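PDB 2PY5: DNA polymerase from Bacillus phage phi29, which copies the viral genome by protein-primed, processive strand-displacement DNA synthesis and proofreads its product with a 3'-5' exonuclease. Local coordinates for residues F360-K371 with A382-F393; S122-V130 with D169-L177. The protein carries 2 engineered substitutions. All coordinates share one frame; numbering follows the deposited sequence.

Contact 1: F360-K371 with A382-F393; sequences FKDFIDKWTYIK and AKLMLNSLYGKF. With EDO (1,2-ethanediol), chain H; EDO (1,2-ethanediol), chain N; nucleotides of chain C.
M385 lies against the indole of W367: its CG stands over the centre of the six-membered ring, 3.7 Å from the centroid and only 3° off the normal. Bends at chi2 and chi3 fold the chain over the ring, bringing M385 CE to 3.6 Å from W367 CZ2, while SD makes a more distant Met-aromatic contact. The opposite indole face is covered by K366 CE and I370 CD1, so the ring is clamped on both sides.

A second CH-pi contact places L389 CD2 over one face of F363, 4.1 Å from the centroid; the edge of that ring meets the backbone instead, F363 CZ lying 3.5 Å from M385 O. F393 CE1 lies at the edge of the F360 ring, 3.8 Å from F360 CE2; the rings pair obliquely, with planes at 87°.

Aliphatic packing fills the rest. L386 is a knob in the hole formed by I364, W367, T368 and K371, with its CG 3.7 Å from W367 CB, and A382 CB abuts W367 O at 3.6 Å. The two helix axes, 8.8 Å apart at closest approach, run nearly antiparallel at 157°, a pair belonging to the fingers of this family B polymerase.

Polar groups lie toward the margins. K371 runs extended past K383 CG; both lysines are seen binding 5-methyl-UTP in another entry of this polymerase. Here Q380 holds the polar end of K383, while K371 NZ lies beside a 1,2-ethanediol. With no hydrogen bond between the segments, the pairing rests on shape and apolar contact.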
loop_
_atom_site.group_PDB
_atom_site.type_symbol
_atom_site.label_atom_id
_atom_site.label_comp_id
_atom_site.label_asym_id
_atom_site.label_seq_id
_atom_site.Cartn_x
_atom_site.Cartn_y
_atom_site.Cartn_z
ATOM N N PHE F 360 10.021 17.427 9.419
ATOM C CA PHE F 360 9.117 17.339 8.272
ATOM C C PHE F 360 8.233 18.558 8.057
ATOM O O PHE F 360 7.398 18.550 7.148
ATOM C CB PHE F 360 8.231 16.092 8.403
ATOM C CG PHE F 360 9.002 14.824 8.478
ATOM C CD1 PHE F 360 9.315 14.250 9.698
ATOM C CD2 PHE F 360 9.458 14.229 7.325
ATOM C CE1 PHE F 360 10.020 13.078 9.739
ATOM C CE2 PHE F 360 10.196 13.062 7.375
ATOM C CZ PHE F 360 10.466 12.493 8.586
ATOM N N LYS F 361 8.433 19.607 8.853
ATOM C CA LYS F 361 7.543 20.763 8.836
ATOM C C LYS F 361 7.419 21.369 7.438
ATOM O O LYS F 361 6.317 21.544 6.924
ATOM C CB LYS F 361 8.032 21.841 9.781
ATOM C CG LYS F 361 7.115 23.035 9.809
ATOM C CD LYS F 361 7.481 23.979 10.917
ATOM C CE LYS F 361 6.945 25.360 10.660
ATOM N NZ LYS F 361 5.471 25.382 10.437
ATOM N N ASP F 362 8.553 21.707 6.827
ATOM C CA ASP F 362 8.515 22.426 5.554
ATOM C C ASP F 362 7.928 21.571 4.430
ATOM O O ASP F 362 7.214 22.082 3.576
ATOM C CB ASP F 362 9.904 22.951 5.168
ATOM C CG ASP F 362 10.399 24.068 6.086
ATOM O OD1 ASP F 362 9.583 24.704 6.797
ATOM O OD2 ASP F 362 11.625 24.331 6.069
ATOM N N PHE F 363 8.228 20.280 4.429
ATOM C CA PHE F 363 7.700 19.364 3.397
ATOM C C PHE F 363 6.198 19.233 3.534
ATOM O O PHE F 363 5.448 19.312 2.561
ATOM C CB PHE F 363 8.347 17.979 3.547
ATOM C CG PHE F 363 7.827 16.945 2.575
ATOM C CD1 PHE F 363 8.335 16.874 1.286
ATOM C CD2 PHE F 363 6.826 16.041 2.945
ATOM C CE1 PHE F 363 7.853 15.923 0.371
ATOM C CE2 PHE F 363 6.348 15.091 2.029
ATOM C CZ PHE F 363 6.882 15.024 0.759
ATOM N N ILE F 364 5.752 19.027 4.759
ATOM C CA ILE F 364 4.326 18.852 4.992
ATOM C C ILE F 364 3.571 20.155 4.740
ATOM O O ILE F 364 2.500 20.147 4.148
ATOM C CB ILE F 364 4.050 18.273 6.402
ATOM C CG1 ILE F 364 4.579 16.836 6.469
ATOM C CG2 ILE F 364 2.550 18.336 6.738
ATOM C CD1 ILE F 364 4.556 16.202 7.838
ATOM N N ASP F 365 4.122 21.287 5.176
ATOM C CA ASP F 365 3.501 22.586 4.886
ATOM C C ASP F 365 3.328 22.795 3.377
ATOM O O ASP F 365 2.269 23.239 2.936
ATOM C CB ASP F 365 4.341 23.721 5.474
ATOM C CG ASP F 365 4.208 23.851 7.000
ATOM O OD1 ASP F 365 3.311 23.210 7.602
ATOM O OD2 ASP F 365 4.992 24.620 7.601
ATOM N N LYS F 366 4.362 22.466 2.599
ATOM C CA LYS F 366 4.345 22.669 1.136
ATOM C C LYS F 366 3.236 21.871 0.490
ATOM O O LYS F 366 2.411 22.414 -0.244
ATOM C CB LYS F 366 5.685 22.280 0.502
ATOM C CG LYS F 366 5.693 22.303 -1.053
ATOM C CD LYS F 366 6.960 21.683 -1.626
ATOM C CE LYS F 366 6.820 21.324 -3.107
ATOM N NZ LYS F 366 6.983 22.497 -3.981
ATOM N N TRP F 367 3.215 20.574 0.765
ATOM C CA TRP F 367 2.285 19.694 0.070
ATOM C C TRP F 367 0.865 19.798 0.628
ATOM O O TRP F 367 -0.099 19.598 -0.103
ATOM C CB TRP F 367 2.833 18.258 0.031
ATOM C CG TRP F 367 3.958 18.184 -0.916
ATOM C CD1 TRP F 367 5.292 18.141 -0.630
ATOM C CD2 TRP F 367 3.855 18.207 -2.338
ATOM N NE1 TRP F 367 6.024 18.093 -1.790
ATOM C CE2 TRP F 367 5.166 18.144 -2.857
ATOM C CE3 TRP F 367 2.776 18.265 -3.229
ATOM C CZ2 TRP F 367 5.429 18.154 -4.233
ATOM C CZ3 TRP F 367 3.032 18.258 -4.590
ATOM C CH2 TRP F 367 4.353 18.207 -5.082
ATOM N N THR F 368 0.728 20.131 1.909
ATOM C CA THR F 368 -0.588 20.420 2.474
ATOM C C THR F 368 -1.186 21.677 1.814
ATOM O O THR F 368 -2.363 21.692 1.455
ATOM C CB THR F 368 -0.538 20.553 4.009
ATOM O OG1 THR F 368 -0.025 19.341 4.574
ATOM C CG2 THR F 368 -1.916 20.802 4.581
ATOM N N TYR F 369 -0.375 22.714 1.600
ATOM C CA TYR F 369 -0.881 23.898 0.901
ATOM C C TYR F 369 -1.389 23.559 -0.494
ATOM O O TYR F 369 -2.477 23.978 -0.894
ATOM C CB TYR F 369 0.203 24.970 0.796
ATOM C CG TYR F 369 -0.305 26.231 0.155
ATOM C CD1 TYR F 369 -1.072 27.130 0.879
ATOM C CD2 TYR F 369 -0.041 26.516 -1.179
ATOM C CE1 TYR F 369 -1.551 28.294 0.300
ATOM C CE2 TYR F 369 -0.524 27.675 -1.775
ATOM C CZ TYR F 369 -1.278 28.564 -1.024
ATOM O OH TYR F 369 -1.774 29.726 -1.576
ATOM N N ILE F 370 -0.596 22.790 -1.238
ATOM C CA ILE F 370 -0.991 22.370 -2.584
ATOM C C ILE F 370 -2.291 21.549 -2.522
ATOM O O ILE F 370 -3.220 21.785 -3.298
ATOM C CB ILE F 370 0.139 21.616 -3.304
ATOM C CG1 ILE F 370 1.294 22.580 -3.608
ATOM C CG2 ILE F 370 -0.389 20.971 -4.584
ATOM C CD1 ILE F 370 2.579 21.897 -4.033
ATOM N N LYS F 371 -2.371 20.625 -1.570
ATOM C CA LYS F 371 -3.591 19.816 -1.385
ATOM C C LYS F 371 -4.814 20.703 -1.172
ATOM O O LYS F 371 -5.851 20.535 -1.823
ATOM C CB LYS F 371 -3.429 18.880 -0.186
ATOM C CG LYS F 371 -4.620 17.970 0.077
ATOM C CD LYS F 371 -4.410 17.211 1.384
ATOM C CE LYS F 371 -5.700 16.636 1.950
ATOM N NZ LYS F 371 -5.541 16.332 3.412
ATOM N N ALA F 382 -0.731 15.625 -4.463
ATOM C CA ALA F 382 -0.274 16.198 -3.186
ATOM C C ALA F 382 -0.488 15.209 -2.044
ATOM O O ALA F 382 0.373 15.037 -1.185
ATOM C CB ALA F 382 -0.987 17.516 -2.910
ATOM N N LYS F 383 -1.638 14.545 -2.039
ATOM C CA LYS F 383 -1.918 13.497 -1.065
ATOM C C LYS F 383 -0.904 12.371 -1.194
ATOM O O LYS F 383 -0.384 11.850 -0.210
ATOM C CB LYS F 383 -3.332 12.972 -1.269
ATOM C CG LYS F 383 -4.397 14.020 -0.959
ATOM C CD LYS F 383 -5.743 13.662 -1.539
ATOM C CE LYS F 383 -6.325 12.427 -0.927
ATOM N NZ LYS F 383 -7.640 12.108 -1.583
ATOM N N LEU F 384 -0.614 11.995 -2.435
ATOM C CA LEU F 384 0.349 10.950 -2.685
ATOM C C LEU F 384 1.735 11.320 -2.153
ATOM O O LEU F 384 2.410 10.501 -1.531
ATOM C CB LEU F 384 0.392 10.635 -4.189
ATOM C CG LEU F 384 0.997 9.324 -4.637
ATOM C CD1 LEU F 384 0.318 8.097 -4.016
ATOM C CD2 LEU F 384 0.899 9.274 -6.158
ATOM N N MET F 385 2.151 12.568 -2.344
ATOM C CA MET F 385 3.446 13.011 -1.826
ATOM C C MET F 385 3.493 12.940 -0.289
ATOM O O MET F 385 4.462 12.478 0.301
ATOM C CB MET F 385 3.755 14.433 -2.292
ATOM C CG MET F 385 4.134 14.528 -3.766
ATOM S SD MET F 385 5.716 13.778 -4.140
ATOM C CE MET F 385 6.875 14.960 -3.433
ATOM N N LEU F 386 2.425 13.384 0.350
ATOM C CA LEU F 386 2.344 13.369 1.814
ATOM C C LEU F 386 2.311 11.953 2.367
ATOM O O LEU F 386 2.888 11.675 3.418
ATOM C CB LEU F 386 1.093 14.125 2.264
ATOM C CG LEU F 386 1.187 15.641 2.095
ATOM C CD1 LEU F 386 -0.189 16.276 2.152
ATOM C CD2 LEU F 386 2.114 16.257 3.161
ATOM N N ASN F 387 1.606 11.066 1.660
ATOM C CA ASN F 387 1.297 9.717 2.185
ATOM C C ASN F 387 2.415 8.696 1.928
ATOM O O ASN F 387 2.521 7.701 2.643
ATOM C CB ASN F 387 -0.019 9.201 1.590
ATOM C CG ASN F 387 -1.234 9.915 2.143
ATOM O OD1 ASN F 387 -1.198 10.430 3.267
ATOM N ND2 ASN F 387 -2.339 9.916 1.378
ATOM N N SER F 388 3.243 8.940 0.916
ATOM C CA SER F 388 4.218 7.964 0.444
ATOM C C SER F 388 5.634 8.178 1.007
ATOM O O SER F 388 6.552 7.426 0.670
ATOM C CB SER F 388 4.275 7.987 -1.092
ATOM O OG SER F 388 3.002 7.827 -1.699
ATOM N N LEU F 389 5.798 9.140 1.905
ATOM C CA LEU F 389 7.119 9.427 2.462
ATOM C C LEU F 389 7.577 8.473 3.593
ATOM O O LEU F 389 8.691 7.934 3.539
ATOM C CB LEU F 389 7.181 10.882 2.980
ATOM C CG LEU F 389 8.551 11.304 3.493
ATOM C CD1 LEU F 389 9.690 11.096 2.509
ATOM C CD2 LEU F 389 8.473 12.791 3.911
ATOM N N TYR F 390 6.767 8.266 4.632
ATOM C CA TYR F 390 7.318 7.614 5.823
ATOM C C TYR F 390 7.835 6.215 5.526
ATOM O O TYR F 390 8.846 5.766 6.075
ATOM C CB TYR F 390 6.329 7.585 7.007
ATOM C CG TYR F 390 5.350 6.430 7.012
ATOM C CD1 TYR F 390 5.706 5.192 7.532
ATOM C CD2 TYR F 390 4.082 6.578 6.493
ATOM C CE1 TYR F 390 4.828 4.147 7.529
ATOM C CE2 TYR F 390 3.187 5.523 6.484
ATOM C CZ TYR F 390 3.575 4.312 6.998
ATOM O OH TYR F 390 2.685 3.258 7.013
ATOM N N GLY F 391 7.125 5.514 4.642
ATOM C CA GLY F 391 7.464 4.135 4.357
ATOM C C GLY F 391 8.846 3.950 3.764
ATOM O O GLY F 391 9.450 2.895 3.894
ATOM N N LYS F 392 9.345 4.968 3.072
ATOM C CA LYS F 392 10.662 4.879 2.440
ATOM C C LYS F 392 11.804 4.840 3.461
ATOM O O LYS F 392 12.874 4.325 3.181
ATOM C CB LYS F 392 10.851 6.038 1.478
ATOM C CG LYS F 392 10.023 5.894 0.203
ATOM C CD LYS F 392 10.575 4.878 -0.781
ATOM C CE LYS F 392 11.830 5.368 -1.527
ATOM N NZ LYS F 392 12.284 4.403 -2.580
ATOM N N PHE F 393 11.574 5.390 4.648
ATOM C CA PHE F 393 12.649 5.423 5.648
ATOM C C PHE F 393 13.096 4.014 6.091
ATOM O O PHE F 393 14.266 3.793 6.389
ATOM C CB PHE F 393 12.239 6.280 6.846
ATOM C CG PHE F 393 12.380 7.752 6.597
ATOM C CD1 PHE F 393 11.317 8.511 6.134
ATOM C CD2 PHE F 393 13.599 8.366 6.783
ATOM C CE1 PHE F 393 11.488 9.856 5.882
ATOM C CE2 PHE F 393 13.764 9.688 6.546
ATOM C CZ PHE F 393 12.711 10.439 6.093
HETATM C C1 EDO H . -4.727 12.326 3.265
HETATM O O1 EDO H . -4.842 11.087 2.541
HETATM C C2 EDO H . -3.952 13.332 2.413
HETATM O O2 EDO H . -2.522 13.339 2.613
HETATM C C1 EDO N . 0.551 21.440 7.430
HETATM O O1 EDO N . 0.576 22.804 7.016
HETATM C C2 EDO N . 0.336 21.380 8.931
HETATM O O2 EDO N . -1.053 21.519 9.236
ATOM P P DC C 4 9.895 2.013 -3.923
ATOM O OP1 DC C 4 8.435 1.787 -3.875
ATOM O OP2 DC C 4 10.460 3.320 -4.375
ATOM O "O5'" DC C 4 10.585 1.727 -2.521
ATOM C "C5'" DC C 4 10.196 0.589 -1.792
ATOM C "C4'" DC C 4 9.997 0.982 -0.338
ATOM O "O4'" DC C 4 8.906 1.934 -0.208
ATOM C "C3'" DC C 4 9.588 -0.190 0.534
ATOM O "O3'" DC C 4 10.742 -0.875 0.942
ATOM C "C2'" DC C 4 8.888 0.499 1.682
ATOM C "C1'" DC C 4 8.172 1.625 0.961
ATOM N N1 DC C 4 6.768 1.276 0.621
ATOM C C2 DC C 4 5.840 1.185 1.674
ATOM O O2 DC C 4 6.209 1.370 2.850
ATOM N N3 DC C 4 4.551 0.879 1.395
ATOM C C4 DC C 4 4.176 0.684 0.133
ATOM N N4 DC C 4 2.884 0.392 -0.081
ATOM C C5 DC C 4 5.097 0.778 -0.951
ATOM C C6 DC C 4 6.372 1.070 -0.674
#

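Contact 2: S122-V130 with D169-L177; sequences SLKKLPFPV and DIQIIAEAL. With nucleotides of chain A.
V130 packs on I172 and I173 of segment 169-177, part of helix 160-182, and also touches the bound DNA. Followed outward, V130 CB lies 3.8 Å from OP1 of DT6 of chain A. V130 CG1, anti to the backbone N (chi1 176°), goes to the helix and packs 3.7 Å from I172 CG2 and almost as near to I172 CD1. The other branch, V130 CG2, has two neighbours: OP1 of DT6 at 3.3 Å and I173 CD1 at 4.0 Å. The same phosphate oxygen accepts a nearly straight hydrogen bond from V130 N (3.0 Å, N-H...O angle 176°), just after the N-cap P129.

One helical turn further along, L126 inserts CD1 between A176 CB (3.6 Å) and L177 CD2 (3.7 Å). L177 CD2 also meets K125 CB, whereas the ammonium end of K125 turns away to the backbone carbonyls of R187 and L185 and the carboxylate of D193. S122 completes the row: its OG touches I173 CG2 at 3.7 Å and is hydrogen-bonded to H61.

Cross-segment contacts are therefore apolar or van der Waals, with S122 OG and K125 NZ engaged outside the pair. The helix carries D169, a magnesium ligand in another structure of this protein, and the facing segment carries S122 and L123, which bind single-stranded DNA. This juxtaposition belongs to the 3'-5' exonuclease site of a proofreading family B polymerase.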
loop_
_atom_site.group_PDB
_atom_site.type_symbol
_atom_site.label_atom_id
_atom_site.label_comp_id
_atom_site.label_asym_id
_atom_site.label_seq_id
_atom_site.Cartn_x
_atom_site.Cartn_y
_atom_site.Cartn_z
ATOM N N SER F 122 2.964 1.303 -14.037
ATOM C CA SER F 122 2.265 2.540 -13.645
ATOM C C SER F 122 1.555 2.396 -12.287
ATOM O O SER F 122 1.270 3.405 -11.628
ATOM C CB SER F 122 1.292 3.028 -14.709
ATOM O OG SER F 122 0.404 2.013 -15.108
ATOM N N LEU F 123 1.303 1.164 -11.832
ATOM C CA LEU F 123 0.721 0.971 -10.484
ATOM C C LEU F 123 1.664 1.450 -9.375
ATOM O O LEU F 123 1.219 1.842 -8.267
ATOM C CB LEU F 123 0.326 -0.490 -10.250
ATOM C CG LEU F 123 -0.482 -0.795 -8.992
ATOM C CD1 LEU F 123 -1.816 -0.089 -8.947
ATOM C CD2 LEU F 123 -0.683 -2.312 -8.875
ATOM N N LYS F 124 2.974 1.441 -9.653
ATOM C CA LYS F 124 3.954 1.914 -8.661
ATOM C C LYS F 124 3.944 3.447 -8.575
ATOM O O LYS F 124 4.307 4.023 -7.547
ATOM C CB LYS F 124 5.354 1.394 -9.013
ATOM C CG LYS F 124 5.479 -0.144 -9.010
ATOM C CD LYS F 124 5.456 -0.723 -7.621
ATOM C CE LYS F 124 5.593 -2.239 -7.655
ATOM N NZ LYS F 124 4.427 -2.907 -8.281
ATOM N N LYS F 125 3.563 4.079 -9.684
ATOM C CA LYS F 125 3.422 5.533 -9.778
ATOM C C LYS F 125 2.072 6.032 -9.242
ATOM O O LYS F 125 2.008 7.059 -8.568
ATOM C CB LYS F 125 3.562 5.932 -11.242
ATOM C CG LYS F 125 4.945 5.698 -11.817
ATOM C CD LYS F 125 5.722 6.968 -11.990
ATOM C CE LYS F 125 5.821 7.766 -10.704
ATOM N NZ LYS F 125 6.713 8.956 -10.779
ATOM N N LEU F 126 1.018 5.287 -9.562
ATOM C CA LEU F 126 -0.365 5.630 -9.311
ATOM C C LEU F 126 -1.013 4.400 -8.660
ATOM O O LEU F 126 -1.598 3.562 -9.338
ATOM C CB LEU F 126 -1.045 6.002 -10.640
ATOM C CG LEU F 126 -0.436 7.216 -11.370
ATOM C CD1 LEU F 126 -0.897 7.220 -12.851
ATOM C CD2 LEU F 126 -0.793 8.521 -10.658
ATOM N N PRO F 127 -0.857 4.265 -7.326
ATOM C CA PRO F 127 -1.245 3.021 -6.635
ATOM C C PRO F 127 -2.759 2.850 -6.387
ATOM O O PRO F 127 -3.212 2.748 -5.243
ATOM C CB PRO F 127 -0.441 3.105 -5.336
ATOM C CG PRO F 127 -0.399 4.586 -5.055
ATOM C CD PRO F 127 -0.187 5.208 -6.408
ATOM N N PHE F 128 -3.526 2.819 -7.477
ATOM C CA PHE F 128 -4.985 2.676 -7.435
ATOM C C PHE F 128 -5.397 1.961 -8.693
ATOM O O PHE F 128 -4.670 2.016 -9.672
ATOM C CB PHE F 128 -5.683 4.042 -7.400
ATOM C CG PHE F 128 -5.015 5.048 -6.517
ATOM C CD1 PHE F 128 -4.084 5.933 -7.042
ATOM C CD2 PHE F 128 -5.321 5.101 -5.180
ATOM C CE1 PHE F 128 -3.459 6.874 -6.212
ATOM C CE2 PHE F 128 -4.712 6.036 -4.341
ATOM C CZ PHE F 128 -3.777 6.915 -4.871
ATOM N N PRO F 129 -6.572 1.308 -8.684
ATOM C CA PRO F 129 -7.064 0.769 -9.959
ATOM C C PRO F 129 -7.298 1.880 -10.991
ATOM O O PRO F 129 -7.546 3.028 -10.618
ATOM C CB PRO F 129 -8.393 0.121 -9.588
ATOM C CG PRO F 129 -8.386 -0.034 -8.119
ATOM C CD PRO F 129 -7.482 1.032 -7.568
ATOM N N VAL F 130 -7.251 1.521 -12.271
ATOM C CA VAL F 130 -7.490 2.477 -13.364
ATOM C C VAL F 130 -8.811 3.248 -13.207
ATOM O O VAL F 130 -8.862 4.467 -13.360
ATOM C CB VAL F 130 -7.456 1.767 -14.735
ATOM C CG1 VAL F 130 -7.793 2.760 -15.857
ATOM C CG2 VAL F 130 -6.097 1.155 -14.963
ATOM N N ASP F 169 -8.806 2.759 -21.482
ATOM C CA ASP F 169 -7.877 2.283 -20.445
ATOM C C ASP F 169 -6.488 2.874 -20.598
ATOM O O ASP F 169 -5.922 3.390 -19.628
ATOM C CB ASP F 169 -7.741 0.761 -20.454
ATOM C CG ASP F 169 -8.904 0.058 -19.806
ATOM O OD1 ASP F 169 -9.825 0.733 -19.304
ATOM O OD2 ASP F 169 -8.883 -1.195 -19.796
ATOM N N ILE F 170 -5.918 2.792 -21.798
ATOM C CA ILE F 170 -4.560 3.323 -21.997
ATOM C C ILE F 170 -4.532 4.855 -21.925
ATOM O O ILE F 170 -3.546 5.430 -21.495
ATOM C CB ILE F 170 -3.887 2.794 -23.297
ATOM C CG1 ILE F 170 -4.600 3.278 -24.578
ATOM C CG2 ILE F 170 -3.818 1.260 -23.241
ATOM C CD1 ILE F 170 -4.036 2.633 -25.861
ATOM N N GLN F 171 -5.621 5.521 -22.302
ATOM C CA GLN F 171 -5.654 6.981 -22.277
ATOM C C GLN F 171 -5.792 7.504 -20.852
ATOM O O GLN F 171 -5.246 8.552 -20.539
ATOM C CB GLN F 171 -6.773 7.534 -23.172
ATOM C CG GLN F 171 -6.769 9.062 -23.233
ATOM C CD GLN F 171 -7.633 9.652 -24.330
ATOM O OE1 GLN F 171 -8.046 10.812 -24.247
ATOM N NE2 GLN F 171 -7.898 8.876 -25.363
ATOM N N ILE F 172 -6.529 6.793 -19.998
ATOM C CA ILE F 172 -6.629 7.197 -18.579
ATOM C C ILE F 172 -5.226 7.231 -17.956
ATOM O O ILE F 172 -4.840 8.227 -17.322
ATOM C CB ILE F 172 -7.533 6.246 -17.777
ATOM C CG1 ILE F 172 -8.999 6.484 -18.137
ATOM C CG2 ILE F 172 -7.316 6.444 -16.248
ATOM C CD1 ILE F 172 -9.896 5.310 -17.811
ATOM N N ILE F 173 -4.473 6.148 -18.132
ATOM C CA ILE F 173 -3.125 6.069 -17.571
ATOM C C ILE F 173 -2.176 7.083 -18.260
ATOM O O ILE F 173 -1.381 7.729 -17.587
ATOM C CB ILE F 173 -2.576 4.631 -17.597
ATOM C CG1 ILE F 173 -3.401 3.722 -16.662
ATOM C CG2 ILE F 173 -1.105 4.618 -17.196
ATOM C CD1 ILE F 173 -3.474 4.182 -15.176
ATOM N N ALA F 174 -2.299 7.263 -19.573
ATOM C CA ALA F 174 -1.519 8.314 -20.249
ATOM C C ALA F 174 -1.789 9.694 -19.668
ATOM O O ALA F 174 -0.861 10.464 -19.432
ATOM C CB ALA F 174 -1.800 8.325 -21.756
ATOM N N GLU F 175 -3.063 10.029 -19.469
ATOM C CA GLU F 175 -3.435 11.347 -18.950
ATOM C C GLU F 175 -2.919 11.546 -17.523
ATOM O O GLU F 175 -2.411 12.614 -17.179
ATOM C CB GLU F 175 -4.949 11.543 -19.009
ATOM C CG GLU F 175 -5.487 11.680 -20.459
ATOM C CD GLU F 175 -7.007 11.755 -20.553
ATOM O OE1 GLU F 175 -7.698 11.404 -19.573
ATOM O OE2 GLU F 175 -7.513 12.177 -21.617
ATOM N N ALA F 176 -3.080 10.521 -16.695
ATOM C CA ALA F 176 -2.676 10.608 -15.291
ATOM C C ALA F 176 -1.156 10.695 -15.169
ATOM O O ALA F 176 -0.648 11.516 -14.408
ATOM C CB ALA F 176 -3.219 9.425 -14.480
ATOM N N LEU F 177 -0.438 9.861 -15.922
ATOM C CA LEU F 177 1.024 9.907 -15.875
ATOM C C LEU F 177 1.572 11.231 -16.388
ATOM O O LEU F 177 2.518 11.766 -15.818
ATOM C CB LEU F 177 1.649 8.771 -16.658
ATOM C CG LEU F 177 1.516 7.396 -16.033
ATOM C CD1 LEU F 177 2.040 6.360 -16.995
ATOM C CD2 LEU F 177 2.291 7.336 -14.707
ATOM P P DT A 5 -6.146 -2.348 -5.517
ATOM O OP1 DT A 5 -5.437 -1.133 -5.051
ATOM O OP2 DT A 5 -7.555 -2.579 -5.153
ATOM O "O5'" DT A 5 -6.028 -2.396 -7.127
ATOM C "C5'" DT A 5 -4.848 -1.994 -7.768
ATOM C "C4'" DT A 5 -4.500 -2.981 -8.844
ATOM O "O4'" DT A 5 -4.104 -4.200 -8.207
ATOM C "C3'" DT A 5 -5.637 -3.378 -9.766
ATOM O "O3'" DT A 5 -5.638 -2.508 -10.863
ATOM C "C2'" DT A 5 -5.294 -4.800 -10.180
ATOM C "C1'" DT A 5 -4.403 -5.283 -9.053
ATOM N N1 DT A 5 -5.011 -6.282 -8.170
ATOM C C2 DT A 5 -4.345 -7.462 -8.009
ATOM O O2 DT A 5 -3.300 -7.731 -8.595
ATOM N N3 DT A 5 -4.976 -8.331 -7.172
ATOM C C4 DT A 5 -6.154 -8.119 -6.475
ATOM O O4 DT A 5 -6.620 -8.986 -5.747
ATOM C C5 DT A 5 -6.794 -6.849 -6.676
ATOM C C7 DT A 5 -8.076 -6.520 -5.981
ATOM C C6 DT A 5 -6.199 -5.986 -7.512
ATOM P P DT A 6 -6.729 -2.583 -12.030
ATOM O OP1 DT A 6 -6.567 -1.385 -12.845
ATOM O OP2 DT A 6 -8.041 -2.982 -11.511
ATOM O "O5'" DT A 6 -6.273 -3.861 -12.894
ATOM C "C5'" DT A 6 -5.174 -3.772 -13.786
ATOM C "C4'" DT A 6 -4.909 -5.163 -14.311
ATOM O "O4'" DT A 6 -4.538 -6.051 -13.243
ATOM C "C3'" DT A 6 -6.136 -5.810 -14.942
ATOM O "O3'" DT A 6 -6.311 -5.387 -16.293
ATOM C "C2'" DT A 6 -5.820 -7.293 -14.801
ATOM C "C1'" DT A 6 -4.932 -7.372 -13.564
ATOM N N1 DT A 6 -5.610 -7.921 -12.353
ATOM C C2 DT A 6 -4.936 -8.851 -11.602
ATOM O O2 DT A 6 -3.821 -9.253 -11.867
ATOM N N3 DT A 6 -5.638 -9.304 -10.512
ATOM C C4 DT A 6 -6.902 -8.911 -10.106
ATOM O O4 DT A 6 -7.428 -9.381 -9.100
ATOM C C5 DT A 6 -7.536 -7.909 -10.924
ATOM C C7 DT A 6 -8.899 -7.406 -10.587
ATOM C C6 DT A 6 -6.866 -7.463 -12.005
#

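Overall arrangement
From the N terminus, the chain leaves strand 113-121 of the exonuclease sheet and enters 122-130, then passes through 38 residues, the first turns of helix 160-182 included, before 169-177 of that helix closes contact 2. Contact 1 opens much later and closes a short excursion: only ten residues, eight of them helical, separate 360-371 from 382-393. The two are therefore in series, neither nested nor crossed. Contact 2 belongs to the exonuclease region and contact 1 to the polymerization region, yet they meet directly, although their centres are about 21 Å apart. L384 supplies the evidence: its CD2 lies 3.5 Å from K125 O and its CD1 3.7 Å from P127 CG, joining the two regions by packing.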